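Local coordinates for protein alpha-Amylase (Thermotoga maritima, PDB 2B5D) that belongs to glycoside hydrolase family 57, a family of carbohydrate-active proteins built on a distorted alpha/beta barrel, at residues E49-T54 with T134-I139; I39-M44 with E126-Y131. All blocks are in the same frame, centred on the assembly; numbering follows the deposited sequence.

Interaction 1. Residues E49-T54 with T134-I139; sequences EDFRLT and TGKLEI
Lys136 lays the start of its side chain over one face of the Phe51 ring: CB stands 3.8 Å from the ring centroid, displaced toward the rim, in a CH-pi contact nearest to CE1 and CZ of Phe51. The two side chains cross at about a right angle. Further out, Lys136 CD packs 3.4 Å from Asp50 OD1. The same oxygen is taken by Arg52, whose NH2 makes a salt bridge of 3.2 Å to Asp50 OD1 and a straighter hydrogen bond (166°) to Phe51 O. Both acceptors lie in the guanidinium plane, so its rotation is fixed, and NE of Arg52 is held by a second salt bridge to Glu384.

Past this polar cluster two parallel strands begin, neighbours in the parallel sheet of the distorted alpha/beta barrel common to family 57. Leu53 N donates to Lys136 O at 2.9 Å and Leu53 O accepts from Glu138 N at 2.9 Å, so one residue bonds on both sides of Leu137, as parallel pairing requires. On one face Leu53 and Leu137 lie side by side, CD2 of Leu53 being 3.8 Å from CD1 of Leu137; chi1 (-174°) sets CG of Leu137 anti to its backbone N, and chi2 (68°) turns CD1 toward Leu53, where it also comes near Leu53 O. On the other face Thr54 CG2 rests 3.6 Å from Glu138 CG, while Thr54 OG1 bonds to the backbone N of Ala382. Upstream, Lys136 N donates to Thr134 OG1, closing an ST turn as the chain leaves its helix through Gly135.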
# COMPACT_ATOMS: atom_id res chain seq x y z
N GLU A 49 -34.12 35.13 18.97
CA GLU A 49 -34.31 36.35 19.79
C GLU A 49 -33.21 36.42 20.84
O GLU A 49 -32.56 37.44 21.02
CB GLU A 49 -35.70 36.41 20.43
CG GLU A 49 -35.97 37.61 21.41
CD GLU A 49 -35.73 39.02 20.80
OE1 GLU A 49 -35.19 39.91 21.52
OE2 GLU A 49 -36.07 39.24 19.61
N ASP A 50 -33.00 35.30 21.51
CA ASP A 50 -32.02 35.24 22.58
C ASP A 50 -31.51 33.82 22.70
O ASP A 50 -32.25 32.87 22.48
CB ASP A 50 -32.66 35.69 23.89
CG ASP A 50 -31.62 36.12 24.93
OD1 ASP A 50 -30.67 36.87 24.57
OD2 ASP A 50 -31.77 35.73 26.10
N PHE A 51 -30.24 33.69 23.08
CA PHE A 51 -29.62 32.40 23.34
C PHE A 51 -28.51 32.61 24.37
O PHE A 51 -28.10 33.74 24.62
CB PHE A 51 -29.08 31.79 22.02
CG PHE A 51 -27.81 32.46 21.52
CD1 PHE A 51 -27.88 33.64 20.77
CD2 PHE A 51 -26.56 31.92 21.83
CE1 PHE A 51 -26.72 34.27 20.34
CE2 PHE A 51 -25.39 32.55 21.41
CZ PHE A 51 -25.47 33.71 20.67
N ARG A 52 -28.05 31.52 24.97
CA ARG A 52 -26.76 31.48 25.69
C ARG A 52 -26.00 30.23 25.27
O ARG A 52 -26.52 29.12 25.34
CB ARG A 52 -26.94 31.45 27.22
CG ARG A 52 -27.50 32.70 27.87
CD ARG A 52 -26.68 33.92 27.58
NE ARG A 52 -27.18 35.03 28.36
CZ ARG A 52 -28.10 35.89 27.94
NH1 ARG A 52 -28.51 36.85 28.75
NH2 ARG A 52 -28.61 35.81 26.71
N LEU A 53 -24.75 30.42 24.85
CA LEU A 53 -23.94 29.31 24.34
C LEU A 53 -22.47 29.58 24.56
O LEU A 53 -21.99 30.71 24.40
CB LEU A 53 -24.23 29.08 22.84
CG LEU A 53 -23.38 28.10 22.04
CD1 LEU A 53 -23.77 26.68 22.35
CD2 LEU A 53 -23.39 28.38 20.50
N THR A 54 -21.77 28.53 24.98
CA THR A 54 -20.34 28.52 25.10
C THR A 54 -19.70 27.64 24.03
O THR A 54 -20.18 26.56 23.72
CB THR A 54 -19.92 28.01 26.50
OG1 THR A 54 -20.79 28.59 27.49
CG2 THR A 54 -18.48 28.37 26.82
N THR A 134 -21.97 40.74 22.99
CA THR A 134 -23.31 40.76 23.56
C THR A 134 -23.44 39.97 24.85
O THR A 134 -24.33 40.25 25.64
CB THR A 134 -24.42 40.31 22.56
OG1 THR A 134 -24.39 38.87 22.41
CG2 THR A 134 -24.26 41.01 21.20
N GLY A 135 -22.56 39.00 25.09
CA GLY A 135 -22.66 38.15 26.29
C GLY A 135 -23.54 36.91 26.09
O GLY A 135 -23.64 36.06 26.97
N LYS A 136 -24.16 36.81 24.93
CA LYS A 136 -24.96 35.66 24.56
C LYS A 136 -24.07 34.47 24.19
O LYS A 136 -24.44 33.30 24.40
CB LYS A 136 -25.88 36.01 23.39
CG LYS A 136 -26.74 37.26 23.61
CD LYS A 136 -27.91 37.32 22.63
CE LYS A 136 -27.56 38.11 21.37
NZ LYS A 136 -28.65 39.08 21.02
N LEU A 137 -22.90 34.78 23.64
CA LEU A 137 -21.90 33.77 23.30
C LEU A 137 -20.68 33.96 24.20
O LEU A 137 -20.29 35.09 24.52
CB LEU A 137 -21.48 33.89 21.84
CG LEU A 137 -20.54 32.82 21.28
CD1 LEU A 137 -21.27 31.43 21.19
CD2 LEU A 137 -20.09 33.25 19.94
N GLU A 138 -20.09 32.84 24.60
CA GLU A 138 -18.86 32.78 25.35
C GLU A 138 -17.95 31.80 24.57
O GLU A 138 -18.35 30.64 24.27
CB GLU A 138 -19.18 32.33 26.79
CG GLU A 138 -18.04 31.82 27.65
CD GLU A 138 -17.03 32.90 28.05
OE1 GLU A 138 -16.07 32.53 28.76
OE2 GLU A 138 -17.14 34.10 27.66
N ILE A 139 -16.78 32.31 24.17
CA ILE A 139 -15.77 31.58 23.39
C ILE A 139 -14.53 31.39 24.23
O ILE A 139 -13.89 32.36 24.65
CB ILE A 139 -15.32 32.38 22.14
CG1 ILE A 139 -16.51 32.93 21.36
CG2 ILE A 139 -14.38 31.56 21.29
CD1 ILE A 139 -16.09 33.97 20.41

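Interaction 2. Residues I39-M44 with E126-Y131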
# COMPACT_ATOMS: atom_id res chain seq x y z
N ILE A 39 -21.14 29.16 9.55
CA ILE A 39 -22.03 30.25 9.09
C ILE A 39 -23.51 30.03 9.49
O ILE A 39 -24.17 30.97 9.91
CB ILE A 39 -21.84 30.56 7.55
CG1 ILE A 39 -20.53 31.32 7.33
CG2 ILE A 39 -23.04 31.33 6.96
CD1 ILE A 39 -20.04 31.35 5.84
N PRO A 40 -24.04 28.80 9.35
CA PRO A 40 -25.39 28.53 9.88
C PRO A 40 -25.55 28.80 11.40
O PRO A 40 -26.64 29.14 11.83
CB PRO A 40 -25.59 27.04 9.59
CG PRO A 40 -24.72 26.76 8.44
CD PRO A 40 -23.50 27.63 8.66
N LEU A 41 -24.49 28.63 12.20
CA LEU A 41 -24.52 29.12 13.59
C LEU A 41 -24.68 30.63 13.65
O LEU A 41 -25.51 31.15 14.38
CB LEU A 41 -23.26 28.71 14.37
CG LEU A 41 -23.09 27.24 14.77
CD1 LEU A 41 -21.75 27.06 15.49
CD2 LEU A 41 -24.25 26.74 15.65
N LEU A 42 -23.87 31.33 12.88
CA LEU A 42 -24.00 32.76 12.73
C LEU A 42 -25.41 33.17 12.31
O LEU A 42 -26.00 34.05 12.91
CB LEU A 42 -22.96 33.28 11.73
CG LEU A 42 -21.67 33.94 12.25
CD1 LEU A 42 -21.40 33.64 13.71
CD2 LEU A 42 -20.49 33.56 11.39
N MET A 43 -25.95 32.51 11.29
CA MET A 43 -27.31 32.78 10.85
C MET A 43 -28.32 32.57 11.98
O MET A 43 -29.20 33.39 12.21
CB MET A 43 -27.63 31.93 9.63
CG MET A 43 -27.30 32.67 8.33
SD MET A 43 -26.85 31.62 6.92
CE MET A 43 -27.76 30.11 7.25
N MET A 44 -28.16 31.46 12.68
CA MET A 44 -28.99 31.15 13.82
C MET A 44 -28.87 32.16 14.98
O MET A 44 -29.86 32.41 15.65
CB MET A 44 -28.68 29.73 14.26
CG MET A 44 -29.67 29.12 15.25
SD MET A 44 -29.20 29.34 16.99
CE MET A 44 -28.23 27.87 17.32
N GLU A 126 -15.00 37.71 13.05
CA GLU A 126 -15.60 38.99 13.36
C GLU A 126 -17.06 38.79 13.80
O GLU A 126 -17.52 39.46 14.73
CB GLU A 126 -15.48 39.90 12.13
CG GLU A 126 -16.12 41.28 12.23
CD GLU A 126 -15.85 42.14 10.98
OE1 GLU A 126 -16.79 42.28 10.13
OE2 GLU A 126 -14.71 42.66 10.82
N GLY A 127 -17.76 37.87 13.15
CA GLY A 127 -19.13 37.51 13.55
C GLY A 127 -19.21 36.84 14.91
O GLY A 127 -20.05 37.17 15.74
N PHE A 128 -18.33 35.89 15.16
CA PHE A 128 -18.29 35.25 16.46
C PHE A 128 -17.88 36.22 17.57
O PHE A 128 -18.36 36.11 18.71
CB PHE A 128 -17.38 34.01 16.42
CG PHE A 128 -17.99 32.85 15.70
CD1 PHE A 128 -17.64 32.57 14.36
CD2 PHE A 128 -18.94 32.05 16.33
CE1 PHE A 128 -18.23 31.47 13.68
CE2 PHE A 128 -19.53 30.96 15.66
CZ PHE A 128 -19.17 30.68 14.33
N LYS A 129 -16.99 37.14 17.24
CA LYS A 129 -16.49 38.13 18.18
C LYS A 129 -17.65 39.02 18.64
O LYS A 129 -17.77 39.36 19.82
CB LYS A 129 -15.39 38.95 17.52
CG LYS A 129 -14.74 39.99 18.38
CD LYS A 129 -13.73 40.81 17.56
CE LYS A 129 -13.04 41.86 18.42
NZ LYS A 129 -12.50 42.98 17.60
N LYS A 130 -18.51 39.34 17.68
CA LYS A 130 -19.63 40.26 17.88
C LYS A 130 -20.69 39.65 18.80
O LYS A 130 -21.33 40.36 19.58
CB LYS A 130 -20.19 40.68 16.52
CG LYS A 130 -21.56 41.29 16.53
CD LYS A 130 -21.98 41.67 15.12
CE LYS A 130 -23.38 41.17 14.81
NZ LYS A 130 -23.30 39.86 14.12
N TYR A 131 -20.87 38.34 18.73
CA TYR A 131 -21.78 37.70 19.65
C TYR A 131 -21.17 37.51 21.03
O TYR A 131 -21.91 37.51 22.02
CB TYR A 131 -22.41 36.44 19.04
CG TYR A 131 -23.33 36.80 17.87
CD1 TYR A 131 -24.59 37.37 18.08
CD2 TYR A 131 -22.93 36.58 16.56
CE1 TYR A 131 -25.42 37.70 17.02
CE2 TYR A 131 -23.75 36.92 15.48
CZ TYR A 131 -24.99 37.48 15.72
OH TYR A 131 -25.80 37.81 14.63
O HOH W 1 -24.69 36.97 11.64
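Leu42 reaches from helix 39-44 into the angle between Phe128 and Tyr131 of helix 126-131. Its CB leaves the backbone pointing neither at the other helix nor away from it, and the branches beyond CG make the approach. Gly127 lets CG come this close, since the point a CB would occupy lies 3.3 Å from Leu42 CG. CD1 does most of the touching. It sits over the centre of the Phe128 ring, 3.6 Å from the centroid and 6° off the ring normal, an almost vertical CH-pi contact in which all six ring carbons are at similar range. Leu42 CD1 also lies 4.1 Å from Gly127 C. More loosely, the same methyl rests against CD2 of Tyr131. On helix 126-131, CD2 of Leu42 comes nearest to Phe128 CE1, at 3.8 Å.

The Phe128 ring is presented to this methyl with CG anti to its own carbonyl carbon (chi1 -74°), and CE2 at its edge meets Leu41 CD1 at 4.5 Å. Tyr38 and Phe45, one turn or so to either side along the same helix as Leu42, also touch Phe128, and Phe45 meets the Tyr131 ring edge-to-face. Polar atoms add little: a water lying in the plane of the Tyr131 ring links Tyr131 OH to Leu42 O through two weak hydrogen bonds, 3.3 Å to the hydroxyl and 3.4 Å to the carbonyl.

The segment axes are 10.5 Å apart and run at 37°. Two helices running in the same general direction, each leading into one of two adjacent parallel strands and packed through buried aliphatic and aromatic side chains, are typical of the helical layer around the distorted (beta/alpha)7 barrel of family 57 proteins.

In the fold
The two contacts repeat one pairing at successive levels of the fold. Along the chain their segments alternate: helix 27-47 (interaction 2) runs into strand 53-57 (interaction 1), and, after a mostly helical excursion of nearly 70 residues, helix 125-134 leads into strand 137-142. Neighbouring strands therefore carry neighbouring helices. The centres are about 10 Å apart, on the same side of the chain's centre, and the layers meet directly: Leu137 CD2 and Ile139 CD1 pack on Phe128 O, at 3.6 and 3.5 Å. Both contacts fall within the glycosyl hydrolase family 57 range, where they join two helix-strand units into one sheet and its helical cover.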